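Local coordinates for zinc finger (CCCH type) motif-containing protein (Toxoplasma gondii, PDB 7NH2) that probably reads N6-methyladenosine in messenger RNA through its YTH domain, the part of a longer zinc-finger protein covered here, at residues H33-T38 against P84-P89; N22-I27 against F60-S65; V100-Q105 against E153-G158; F17-N22 against R44-A49. All coordinates share one frame; numbering follows the deposited sequence. Where two conformers were deposited one is given.

Overall arrangement
Interactions 1 and 2 line the bound purine; interaction 4 reaches it only by N22, which it shares with interaction 2. These three have centres about 14 Å from one another, and along the chain their segments alternate. Interaction 3 follows in series, its centre about 12 Å from that of interaction 2 and about 19 Å from that of interaction 4. All reach one mixed six-stranded sheet, in which strand 12-21 (interaction 4) lies beside strand 53-62 (interaction 2), and strand 35-36 (interaction 1) beside strand 98-109 (interaction 3). W36 packs on F60, and F60 on W102, so direct contacts run from the methyl-purine pocket along the sheet, beneath helix 24-33, to the C-terminal tail of this YTH domain.

Interaction 1 (H33-T38 against P84-P89); sequences HGVWAT and PGIWGP. With OYK (~{N},9-dimethylpurin-6-amine), chain C.
W36 and W87 are two walls of the aromatic cage by which YTH domains recognise N6-methyladenine, occupied here by N,9-dimethylpurin-6-amine. Strand 35-36 supplies W36, while W87 projects from a type I turn, G85 to G88. The two six-membered rings have centroids 5.4 Å apart and planes inclined at 72°, too oblique to count as a stack or an edge-to-face pair. The angle between the walls lets each offer a face to the methylamino group. C09, the N-methyl carbon, sits over the centre of the W87 indole, 3.5 Å above its plane, whereas N08 lies over the W36 face toward the rim, with CZ2 of W36 its nearest atom at 3.5 Å. The same nitrogen donates a weak hydrogen bond to A37 O, 2.8 Å long with an N-H...O angle of 127°, consistent with the backbone beside the cage recognising the amine N-H while the indoles enclose its methyl.

W87 is held on several sides. With CG beside the backbone N (chi1 -46°), its indole swings toward strand 35-36, and I86 CG2 lies 3.6 Å above the indole face opposite the ligand. V35 O meets the ring edge in its plane, 3.7 Å from W87 CH2, and A37 CB comes within 3.6 Å of W87 NE1, whose hydrogen bond goes to N97. W36 is backed by F60, edge-to-face. At the outer end of the contact, I86 CD1 reaches the imidazole of H33 obliquely, 3.9 Å from CD2.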
# COMPACT_ATOMS: atom_id res chain seq x y z
N HIS A 33 10.47 -9.31 3.81
CA HIS A 33 11.66 -8.70 3.25
C HIS A 33 11.61 -7.18 3.14
O HIS A 33 12.57 -6.59 2.63
CB HIS A 33 11.98 -9.33 1.89
CG HIS A 33 12.22 -10.80 1.96
ND1 HIS A 33 13.41 -11.33 2.41
CD2 HIS A 33 11.42 -11.85 1.66
CE1 HIS A 33 13.34 -12.65 2.38
NE2 HIS A 33 12.14 -12.99 1.93
N GLY A 34 10.54 -6.53 3.59
CA GLY A 34 10.44 -5.08 3.53
C GLY A 34 10.54 -4.51 2.13
O GLY A 34 11.36 -3.62 1.87
N VAL A 35 9.72 -5.01 1.21
CA VAL A 35 9.89 -4.71 -0.20
C VAL A 35 8.52 -4.67 -0.87
O VAL A 35 7.59 -5.38 -0.47
CB VAL A 35 10.82 -5.76 -0.85
CG1 VAL A 35 10.20 -7.16 -0.77
CG2 VAL A 35 11.15 -5.35 -2.29
N TRP A 36 8.41 -3.84 -1.90
CA TRP A 36 7.22 -3.82 -2.75
C TRP A 36 7.64 -3.49 -4.18
O TRP A 36 8.76 -3.03 -4.43
CB TRP A 36 6.16 -2.83 -2.23
CG TRP A 36 4.81 -3.06 -2.88
CD1 TRP A 36 4.14 -2.21 -3.71
CD2 TRP A 36 4.00 -4.23 -2.77
NE1 TRP A 36 2.95 -2.78 -4.12
CE2 TRP A 36 2.84 -4.02 -3.55
CE3 TRP A 36 4.13 -5.43 -2.06
CZ2 TRP A 36 1.83 -4.98 -3.66
CZ3 TRP A 36 3.13 -6.39 -2.17
CH2 TRP A 36 2.00 -6.15 -2.96
N ALA A 37 6.74 -3.74 -5.12
CA ALA A 37 6.85 -3.22 -6.47
C ALA A 37 5.43 -3.03 -7.00
O ALA A 37 4.50 -3.67 -6.53
CB ALA A 37 7.65 -4.13 -7.41
N THR A 38 5.28 -2.12 -7.96
CA THR A 38 3.97 -1.82 -8.53
C THR A 38 4.12 -1.68 -10.04
O THR A 38 5.22 -1.83 -10.59
CB THR A 38 3.35 -0.61 -7.82
OG1 THR A 38 2.01 -0.41 -8.29
CG2 THR A 38 4.17 0.66 -8.05
N PRO A 84 16.26 -8.64 -6.92
CA PRO A 84 15.84 -8.81 -8.32
C PRO A 84 15.03 -10.07 -8.53
O PRO A 84 15.45 -11.17 -8.17
CB PRO A 84 17.18 -8.86 -9.07
CG PRO A 84 18.13 -8.14 -8.20
CD PRO A 84 17.72 -8.47 -6.80
N GLY A 85 13.84 -9.91 -9.11
CA GLY A 85 12.99 -11.03 -9.47
C GLY A 85 12.30 -11.74 -8.33
O GLY A 85 11.80 -12.84 -8.51
N ILE A 86 12.23 -11.12 -7.14
CA ILE A 86 11.71 -11.79 -5.95
C ILE A 86 10.26 -12.22 -6.13
O ILE A 86 9.83 -13.21 -5.52
CB ILE A 86 11.90 -10.90 -4.70
CG1 ILE A 86 11.58 -11.69 -3.43
CG2 ILE A 86 11.05 -9.61 -4.79
CD1 ILE A 86 11.92 -10.95 -2.15
N TRP A 87 9.49 -11.52 -6.96
CA TRP A 87 8.08 -11.84 -7.17
C TRP A 87 7.87 -12.93 -8.21
O TRP A 87 6.73 -13.35 -8.42
CB TRP A 87 7.31 -10.60 -7.64
CG TRP A 87 7.64 -9.39 -6.85
CD1 TRP A 87 8.40 -8.34 -7.25
CD2 TRP A 87 7.25 -9.12 -5.51
NE1 TRP A 87 8.52 -7.43 -6.25
CE2 TRP A 87 7.81 -7.88 -5.16
CE3 TRP A 87 6.47 -9.79 -4.57
CZ2 TRP A 87 7.62 -7.30 -3.92
CZ3 TRP A 87 6.29 -9.21 -3.33
CH2 TRP A 87 6.86 -7.98 -3.02
N GLY A 88 8.94 -13.38 -8.87
CA GLY A 88 8.79 -14.31 -9.96
C GLY A 88 8.62 -13.58 -11.27
O GLY A 88 8.89 -12.38 -11.38
N PRO A 89 8.15 -14.30 -12.29
CA PRO A 89 8.06 -13.71 -13.64
C PRO A 89 7.23 -12.44 -13.74
O PRO A 89 7.47 -11.64 -14.65
CB PRO A 89 7.44 -14.84 -14.48
CG PRO A 89 7.81 -16.08 -13.75
CD PRO A 89 7.83 -15.74 -12.29
N12 OYK C . 1.06 -7.51 -9.89
C01 OYK C . -0.58 -5.17 -11.18
C03 OYK C . 0.59 -4.06 -9.30
C05 OYK C . 0.99 -6.20 -9.53
C06 OYK C . 1.71 -5.74 -8.46
C07 OYK C . 2.50 -6.68 -7.76
C09 OYK C . 4.25 -7.09 -5.96
C11 OYK C . 1.82 -8.36 -9.21
N02 OYK C . 0.31 -5.13 -10.04
N04 OYK C . 1.44 -4.40 -8.34
N08 OYK C . 3.29 -6.24 -6.63
N10 OYK C . 2.53 -7.95 -8.17

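Interaction 2 (N22-I27 against F60-S65). With OYK (~{N},9-dimethylpurin-6-amine), chain C.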
# COMPACT_ATOMS: atom_id res chain seq x y z
N ASN A 22 -2.76 -8.88 -5.59
CA ASN A 22 -3.59 -9.90 -6.23
C ASN A 22 -3.39 -11.29 -5.64
O ASN A 22 -4.25 -12.15 -5.83
CB ASN A 22 -3.27 -10.01 -7.72
CG ASN A 22 -3.31 -8.68 -8.43
OD1 ASN A 22 -4.38 -8.11 -8.64
ND2 ASN A 22 -2.15 -8.18 -8.83
N ARG A 23 -2.27 -11.54 -4.97
CA ARG A 23 -2.03 -12.83 -4.33
C ARG A 23 -1.50 -12.57 -2.93
O ARG A 23 -0.69 -11.66 -2.73
CB ARG A 23 -1.05 -13.73 -5.15
CG ARG A 23 0.07 -13.00 -5.84
CD ARG A 23 0.89 -13.83 -6.86
NE ARG A 23 0.98 -15.26 -6.56
CZ ARG A 23 1.44 -16.19 -7.39
NH1 ARG A 23 1.87 -15.89 -8.61
NH2 ARG A 23 1.47 -17.45 -6.99
N MET A 24 -1.98 -13.35 -1.96
CA MET A 24 -1.54 -13.13 -0.58
C MET A 24 -0.03 -13.32 -0.42
O MET A 24 0.58 -12.68 0.45
CB MET A 24 -2.28 -14.05 0.38
CG MET A 24 -3.74 -13.66 0.64
SD MET A 24 -3.97 -11.96 1.20
CE MET A 24 -2.91 -11.90 2.64
N SER A 25 0.59 -14.18 -1.23
CA SER A 25 2.03 -14.36 -1.11
C SER A 25 2.79 -13.05 -1.36
O SER A 25 3.90 -12.89 -0.85
CB SER A 25 2.52 -15.48 -2.04
OG SER A 25 2.33 -15.10 -3.37
N ASN A 26 2.22 -12.12 -2.14
CA ASN A 26 2.86 -10.82 -2.32
C ASN A 26 3.00 -10.12 -0.97
O ASN A 26 4.05 -9.56 -0.65
CB ASN A 26 2.00 -9.92 -3.22
CG ASN A 26 1.87 -10.43 -4.63
OD1 ASN A 26 2.67 -11.24 -5.09
ND2 ASN A 26 0.88 -9.91 -5.34
N ILE A 27 1.94 -10.15 -0.18
CA ILE A 27 1.96 -9.51 1.13
C ILE A 27 2.93 -10.22 2.06
O ILE A 27 3.71 -9.58 2.78
CB ILE A 27 0.53 -9.45 1.68
CG1 ILE A 27 -0.25 -8.35 0.97
CG2 ILE A 27 0.54 -9.19 3.17
CD1 ILE A 27 -1.72 -8.31 1.33
N PHE A 60 -2.27 -1.26 2.40
CA PHE A 60 -2.29 -2.51 1.66
C PHE A 60 -3.64 -3.20 1.76
O PHE A 60 -4.16 -3.41 2.87
CB PHE A 60 -1.20 -3.46 2.19
CG PHE A 60 0.19 -3.04 1.82
CD1 PHE A 60 0.75 -3.46 0.62
CD2 PHE A 60 0.93 -2.25 2.67
CE1 PHE A 60 2.03 -3.07 0.27
CE2 PHE A 60 2.23 -1.87 2.33
CZ PHE A 60 2.77 -2.29 1.11
N SER A 61 -4.19 -3.58 0.61
CA SER A 61 -5.49 -4.24 0.57
C SER A 61 -5.46 -5.36 -0.46
O SER A 61 -5.36 -5.10 -1.66
CB SER A 61 -6.59 -3.23 0.25
OG SER A 61 -7.83 -3.92 -0.02
N ALA A 62 -5.55 -6.59 0.01
CA ALA A 62 -5.61 -7.74 -0.89
C ALA A 62 -6.90 -7.71 -1.72
O ALA A 62 -7.98 -7.45 -1.19
CB ALA A 62 -5.55 -9.03 -0.07
N ASN A 63 -6.74 -8.01 -3.02
CA ASN A 63 -7.85 -8.14 -3.98
C ASN A 63 -8.97 -9.00 -3.43
O ASN A 63 -10.16 -8.70 -3.63
CB ASN A 63 -7.33 -8.86 -5.24
CG ASN A 63 -6.55 -7.97 -6.16
OD1 ASN A 63 -6.11 -6.88 -5.77
ND2 ASN A 63 -6.35 -8.42 -7.39
N GLU A 64 -8.62 -10.10 -2.80
CA GLU A 64 -9.61 -11.08 -2.40
C GLU A 64 -10.25 -10.75 -1.06
O GLU A 64 -11.14 -11.48 -0.62
CB GLU A 64 -8.96 -12.46 -2.39
CG GLU A 64 -8.57 -12.88 -3.80
CD GLU A 64 -7.32 -13.73 -3.85
OE1 GLU A 64 -6.30 -13.33 -3.24
OE2 GLU A 64 -7.36 -14.80 -4.50
N SER A 65 -9.83 -9.67 -0.41
CA SER A 65 -10.27 -9.36 0.93
C SER A 65 -11.30 -8.25 0.87
O SER A 65 -11.52 -7.61 -0.17
CB SER A 65 -9.07 -8.94 1.80
OG SER A 65 -8.68 -7.61 1.52
N12 OYK C . 1.06 -7.51 -9.89
C01 OYK C . -0.58 -5.17 -11.18
C03 OYK C . 0.59 -4.06 -9.30
C05 OYK C . 0.99 -6.20 -9.53
C06 OYK C . 1.71 -5.74 -8.46
C07 OYK C . 2.50 -6.68 -7.76
C09 OYK C . 4.25 -7.09 -5.96
C11 OYK C . 1.82 -8.36 -9.21
N02 OYK C . 0.31 -5.13 -10.04
N04 OYK C . 1.44 -4.40 -8.34
N08 OYK C . 3.29 -6.24 -6.63
N10 OYK C . 2.53 -7.95 -8.17
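N22, in the link from strand 12-21 to helix 24-33, meets N63, just past the end of strand 53-62, amide to amide. The amide planes stand 83° apart, so the two groups cross instead of lying flat against each other. N63 ND2 is modelled 2.4 Å from N22 OD1; this hydrogen bond is too short to be taken at face value, and the exact placement of one amide is doubtful. As modelled, ND2 of N22 lies 3.4 Å from N12 of the purine, an orientation that shares the same uncertainty.

Deeper in, A62 offers its CB to two longer side chains. M24 is folded back at chi2 (-54°) and again at chi3, a shape that carries SD to 3.6 Å from A62 CB. I27, by contrast, is stretched out beyond CG1 (chi2 174°) and comes to the same methyl end-on, CD1 to CB 4.1 Å. E64 reaches the N22 backbone, its OE1 3.5 Å from N22 O, an approach of two acceptors. A62 opens a type I turn that ends at S65, and A62 O accepts both S65 N and S65 OG, the latter at 2.8 Å.

N26, from the first turn of the helix, has a weak hydrogen bond from ND2 to S21 OG, and ND2 lies 3.8 Å from N10 of the ligand. Two asparagines whose amide nitrogens lie near ring nitrogens of the purine are consistent with the base-recognition pocket of YTH domains.

Interaction 3 (V100-Q105 against E153-G158)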
# COMPACT_ATOMS: atom_id res chain seq x y z
N VAL A 100 10.00 -0.97 1.69
CA VAL A 100 8.84 -0.54 2.46
C VAL A 100 9.01 -1.04 3.88
O VAL A 100 9.48 -2.16 4.10
CB VAL A 100 7.52 -1.09 1.86
CG1 VAL A 100 6.33 -0.75 2.75
CG2 VAL A 100 7.32 -0.54 0.47
N MET A 101 8.65 -0.21 4.85
CA MET A 101 8.62 -0.59 6.25
C MET A 101 7.16 -0.67 6.64
O MET A 101 6.46 0.35 6.65
CB MET A 101 9.33 0.48 7.09
CG MET A 101 9.20 0.26 8.59
SD MET A 101 10.12 1.48 9.55
CE MET A 101 9.37 3.01 9.03
N TRP A 102 6.67 -1.88 6.90
CA TRP A 102 5.32 -2.03 7.42
C TRP A 102 5.26 -1.50 8.85
O TRP A 102 6.04 -1.92 9.71
CB TRP A 102 4.88 -3.49 7.39
CG TRP A 102 4.54 -4.02 6.03
CD1 TRP A 102 5.39 -4.22 4.98
CD2 TRP A 102 3.24 -4.45 5.59
NE1 TRP A 102 4.70 -4.75 3.91
CE2 TRP A 102 3.38 -4.89 4.25
CE3 TRP A 102 1.99 -4.51 6.20
CZ2 TRP A 102 2.31 -5.40 3.53
CZ3 TRP A 102 0.91 -5.00 5.47
CH2 TRP A 102 1.09 -5.44 4.14
N LEU A 103 4.33 -0.58 9.08
CA LEU A 103 4.13 0.01 10.40
C LEU A 103 3.04 -0.69 11.18
O LEU A 103 3.00 -0.57 12.41
CB LEU A 103 3.79 1.50 10.26
CG LEU A 103 4.92 2.29 9.60
CD1 LEU A 103 4.43 3.68 9.19
CD2 LEU A 103 6.10 2.40 10.57
N LYS A 104 2.17 -1.45 10.51
CA LYS A 104 1.12 -2.17 11.20
C LYS A 104 0.66 -3.31 10.30
O LYS A 104 0.48 -3.12 9.10
CB LYS A 104 -0.08 -1.25 11.48
CG LYS A 104 -1.17 -1.89 12.33
CD LYS A 104 -0.63 -2.19 13.73
CE LYS A 104 -1.75 -2.69 14.62
NZ LYS A 104 -1.28 -2.82 16.04
N GLN A 105 0.47 -4.48 10.90
CA GLN A 105 -0.30 -5.57 10.32
C GLN A 105 -1.59 -5.67 11.11
O GLN A 105 -1.55 -5.67 12.34
CB GLN A 105 0.45 -6.89 10.50
CG GLN A 105 1.69 -7.04 9.66
CD GLN A 105 2.35 -8.38 9.85
OE1 GLN A 105 1.67 -9.42 9.89
NE2 GLN A 105 3.68 -8.38 9.96
N GLU A 153 -2.37 -8.10 13.70
CA GLU A 153 -2.76 -9.41 13.19
C GLU A 153 -1.51 -10.12 12.71
O GLU A 153 -0.69 -9.52 12.01
CB GLU A 153 -3.73 -9.24 12.02
CG GLU A 153 -4.06 -10.53 11.29
CD GLU A 153 -5.32 -11.18 11.84
OE1 GLU A 153 -5.75 -10.79 12.95
OE2 GLU A 153 -5.87 -12.07 11.16
N ASP A 154 -1.36 -11.39 13.08
CA ASP A 154 -0.26 -12.22 12.57
C ASP A 154 -0.67 -12.72 11.19
O ASP A 154 -1.20 -13.82 11.03
CB ASP A 154 0.02 -13.38 13.51
CG ASP A 154 1.23 -14.20 13.08
OD1 ASP A 154 1.86 -13.90 12.04
OD2 ASP A 154 1.56 -15.16 13.81
N LEU A 155 -0.41 -11.91 10.16
CA LEU A 155 -0.85 -12.26 8.82
C LEU A 155 -0.21 -13.56 8.33
O LEU A 155 -0.82 -14.27 7.52
CB LEU A 155 -0.54 -11.13 7.85
CG LEU A 155 -1.28 -9.82 8.11
CD1 LEU A 155 -0.71 -8.73 7.23
CD2 LEU A 155 -2.77 -10.00 7.86
N LEU A 156 0.98 -13.90 8.81
CA LEU A 156 1.65 -15.10 8.32
C LEU A 156 1.20 -16.37 9.03
O LEU A 156 1.58 -17.47 8.60
CB LEU A 156 3.17 -14.97 8.37
CG LEU A 156 3.82 -14.25 7.17
CD1 LEU A 156 3.02 -13.05 6.81
CD2 LEU A 156 5.25 -13.84 7.43
N ALA A 157 0.38 -16.25 10.07
CA ALA A 157 -0.08 -17.43 10.80
C ALA A 157 -0.94 -18.30 9.90
O ALA A 157 -1.83 -17.82 9.19
CB ALA A 157 -0.90 -16.99 12.01
N GLY A 158 -0.67 -19.61 9.93
CA GLY A 158 -1.48 -20.57 9.21
C GLY A 158 -1.35 -20.52 7.71
O GLY A 158 -2.23 -21.03 7.01
O HOH W 1 2.61 -12.12 10.47
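Q105 and E153 bring their backbones to 5.4 Å, CA to CA, and E153 N donates to Q105 O at 2.9 Å with an N-H...O angle of 159°, joining the C-terminal tail to strand 98-109 of the YTH sheet. The Q105 side chain then reaches over the tail, where L155 and L156 lie in a type I turn from D154 to A157. Fully extended at chi2 (-178°), it delivers OE1 to L155 N, a 3.3 Å hydrogen bond whose donor lies almost straight beyond the C=O bond (173°). Water 1 gives the same oxygen a second hydrogen bond, 2.9 Å from OE1, and accepts from L156 N.

The aliphatic part of Q105 is used as well: the L155 side chain crosses it obliquely, CD1 3.8 Å from Q105 CG, and reaches toward W102, CZ3 to CD1 4.4 Å. W102 in turn stacks on F60, and I31 of helix 24-33 touches W102, Q105 and L155. K104 adds a second tie to the incoming tail, its NZ bonded to R150 O and S152 OG. The chemistry implies a mixed contact: hydrogen bonds, one of them through water, fix the tail backbone while L155 packs on Q105 and W102.

Interaction 4 (F17-N22 against R44-A49). With OYK (~{N},9-dimethylpurin-6-amine), chain C.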
# COMPACT_ATOMS: atom_id res chain seq x y z
N PHE A 17 -1.51 6.25 -0.30
CA PHE A 17 -1.90 5.54 -1.51
C PHE A 17 -2.41 4.15 -1.16
O PHE A 17 -1.80 3.46 -0.34
CB PHE A 17 -0.72 5.40 -2.48
CG PHE A 17 -0.20 6.72 -2.97
CD1 PHE A 17 0.72 7.44 -2.22
CD2 PHE A 17 -0.64 7.25 -4.18
CE1 PHE A 17 1.20 8.67 -2.66
CE2 PHE A 17 -0.15 8.46 -4.63
CZ PHE A 17 0.75 9.18 -3.87
N ILE A 18 -3.53 3.76 -1.77
CA ILE A 18 -4.00 2.38 -1.70
C ILE A 18 -3.13 1.51 -2.57
O ILE A 18 -2.84 1.85 -3.73
CB ILE A 18 -5.46 2.29 -2.16
CG1 ILE A 18 -6.36 3.24 -1.36
CG2 ILE A 18 -5.96 0.84 -2.07
CD1 ILE A 18 -6.30 3.02 0.12
N ILE A 19 -2.70 0.37 -2.04
CA ILE A 19 -1.99 -0.65 -2.80
C ILE A 19 -2.84 -1.90 -2.80
O ILE A 19 -3.29 -2.37 -1.74
CB ILE A 19 -0.63 -0.94 -2.15
CG1 ILE A 19 0.28 0.29 -2.29
CG2 ILE A 19 -0.02 -2.21 -2.74
CD1 ILE A 19 0.64 0.65 -3.73
N LYS A 20 -3.11 -2.43 -3.99
CA LYS A 20 -3.83 -3.69 -4.09
C LYS A 20 -2.84 -4.81 -4.35
O LYS A 20 -1.86 -4.66 -5.08
CB LYS A 20 -4.86 -3.64 -5.23
CG LYS A 20 -5.96 -2.61 -5.05
CD LYS A 20 -6.76 -2.79 -3.75
CE LYS A 20 -7.66 -4.02 -3.82
NZ LYS A 20 -8.69 -4.04 -2.72
N SER A 21 -3.12 -5.96 -3.75
CA SER A 21 -2.31 -7.15 -3.94
C SER A 21 -3.20 -8.25 -4.50
O SER A 21 -4.28 -8.50 -3.96
CB SER A 21 -1.76 -7.59 -2.60
OG SER A 21 -1.02 -8.79 -2.74
N ASN A 22 -2.76 -8.88 -5.59
CA ASN A 22 -3.59 -9.90 -6.23
C ASN A 22 -3.39 -11.29 -5.64
O ASN A 22 -4.25 -12.15 -5.83
CB ASN A 22 -3.27 -10.01 -7.72
CG ASN A 22 -3.31 -8.68 -8.43
OD1 ASN A 22 -4.38 -8.11 -8.64
ND2 ASN A 22 -2.15 -8.18 -8.83
N ARG A 44 6.18 5.37 -11.27
CA ARG A 44 6.51 6.77 -11.51
C ARG A 44 5.74 7.68 -10.56
O ARG A 44 6.30 8.64 -10.02
CB ARG A 44 6.20 7.13 -12.96
CG ARG A 44 7.08 6.43 -13.99
CD ARG A 44 6.90 7.04 -15.38
NE ARG A 44 5.58 6.76 -15.96
CZ ARG A 44 5.25 5.62 -16.55
NH1 ARG A 44 6.12 4.63 -16.64
NH2 ARG A 44 4.03 5.46 -17.05
N LYS A 45 4.46 7.38 -10.34
CA LYS A 45 3.66 8.21 -9.45
C LYS A 45 4.20 8.16 -8.03
O LYS A 45 4.37 9.21 -7.38
CB LYS A 45 2.21 7.73 -9.48
CG LYS A 45 1.33 8.46 -8.48
CD LYS A 45 -0.14 8.31 -8.83
CE LYS A 45 -0.59 6.87 -8.71
NZ LYS A 45 -2.02 6.72 -9.13
N LEU A 46 4.49 6.96 -7.52
CA LEU A 46 5.02 6.85 -6.16
C LEU A 46 6.41 7.47 -6.05
O LEU A 46 6.75 8.07 -5.03
CB LEU A 46 5.05 5.39 -5.71
CG LEU A 46 3.69 4.72 -5.50
CD1 LEU A 46 3.89 3.28 -5.06
CD2 LEU A 46 2.86 5.48 -4.46
N SER A 47 7.24 7.31 -7.09
CA SER A 47 8.57 7.91 -7.05
C SER A 47 8.49 9.43 -6.99
O SER A 47 9.22 10.07 -6.22
CB SER A 47 9.39 7.46 -8.26
OG SER A 47 9.58 6.06 -8.24
N ASN A 48 7.60 10.03 -7.78
CA ASN A 48 7.43 11.47 -7.73
C ASN A 48 6.95 11.92 -6.35
O ASN A 48 7.41 12.93 -5.82
CB ASN A 48 6.45 11.94 -8.80
CG ASN A 48 7.02 11.84 -10.21
OD1 ASN A 48 8.23 11.86 -10.40
ND2 ASN A 48 6.14 11.73 -11.20
N ALA A 49 6.01 11.17 -5.77
CA ALA A 49 5.58 11.49 -4.41
C ALA A 49 6.74 11.35 -3.43
O ALA A 49 6.93 12.21 -2.56
CB ALA A 49 4.42 10.60 -4.00
N12 OYK C . 1.06 -7.51 -9.89
C01 OYK C . -0.58 -5.17 -11.18
C03 OYK C . 0.59 -4.06 -9.30
C05 OYK C . 0.99 -6.20 -9.53
C06 OYK C . 1.71 -5.74 -8.46
C07 OYK C . 2.50 -6.68 -7.76
C09 OYK C . 4.25 -7.09 -5.96
C11 OYK C . 1.82 -8.36 -9.21
N02 OYK C . 0.31 -5.13 -10.04
N04 OYK C . 1.44 -4.40 -8.34
N08 OYK C . 3.29 -6.24 -6.63
N10 OYK C . 2.53 -7.95 -8.17
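L46 lays its CD2 methyl over one face of the F17 ring, 3.7 Å from the centroid and 16° off the ring normal, a CH-pi contact. The methyl is displaced toward the rim on the CG side, with F17 CG itself 3.6 Å away. The two side chains pass each other in opposite directions, F17 reaching out toward the helix and L46 back toward the strand; chi1 of -62° in F17 sets CG beside the backbone N and sends the ring out.

Around the far end of the phenyl group, two residues one helical turn apart meet neighbouring ring atoms obliquely: A49 CB lies 3.9 Å from CZ, and K45 CG 4.1 Å from CE2. The aromatic ring therefore bridges the gap between helix 40-52 and strand 12-21, a layer of helix against the mixed sheet of the YTH fold. The axes of the local segments approach to 11.6 Å and run at 145° to each other, closer to antiparallel than to perpendicular. V56 of the adjoining strand touches both F17 and A49, extending the apolar layer.

K45 touches the ring with CG, while its NZ is hydrogen-bonded to G132 O. Toward the ligand end of the strand the contact thins: I19 CD1 meets the other L46 methyl, CD1, at 4.4 Å. I19 also packs on the cage tryptophan W36, and L46 CD1 touches T38 CG2.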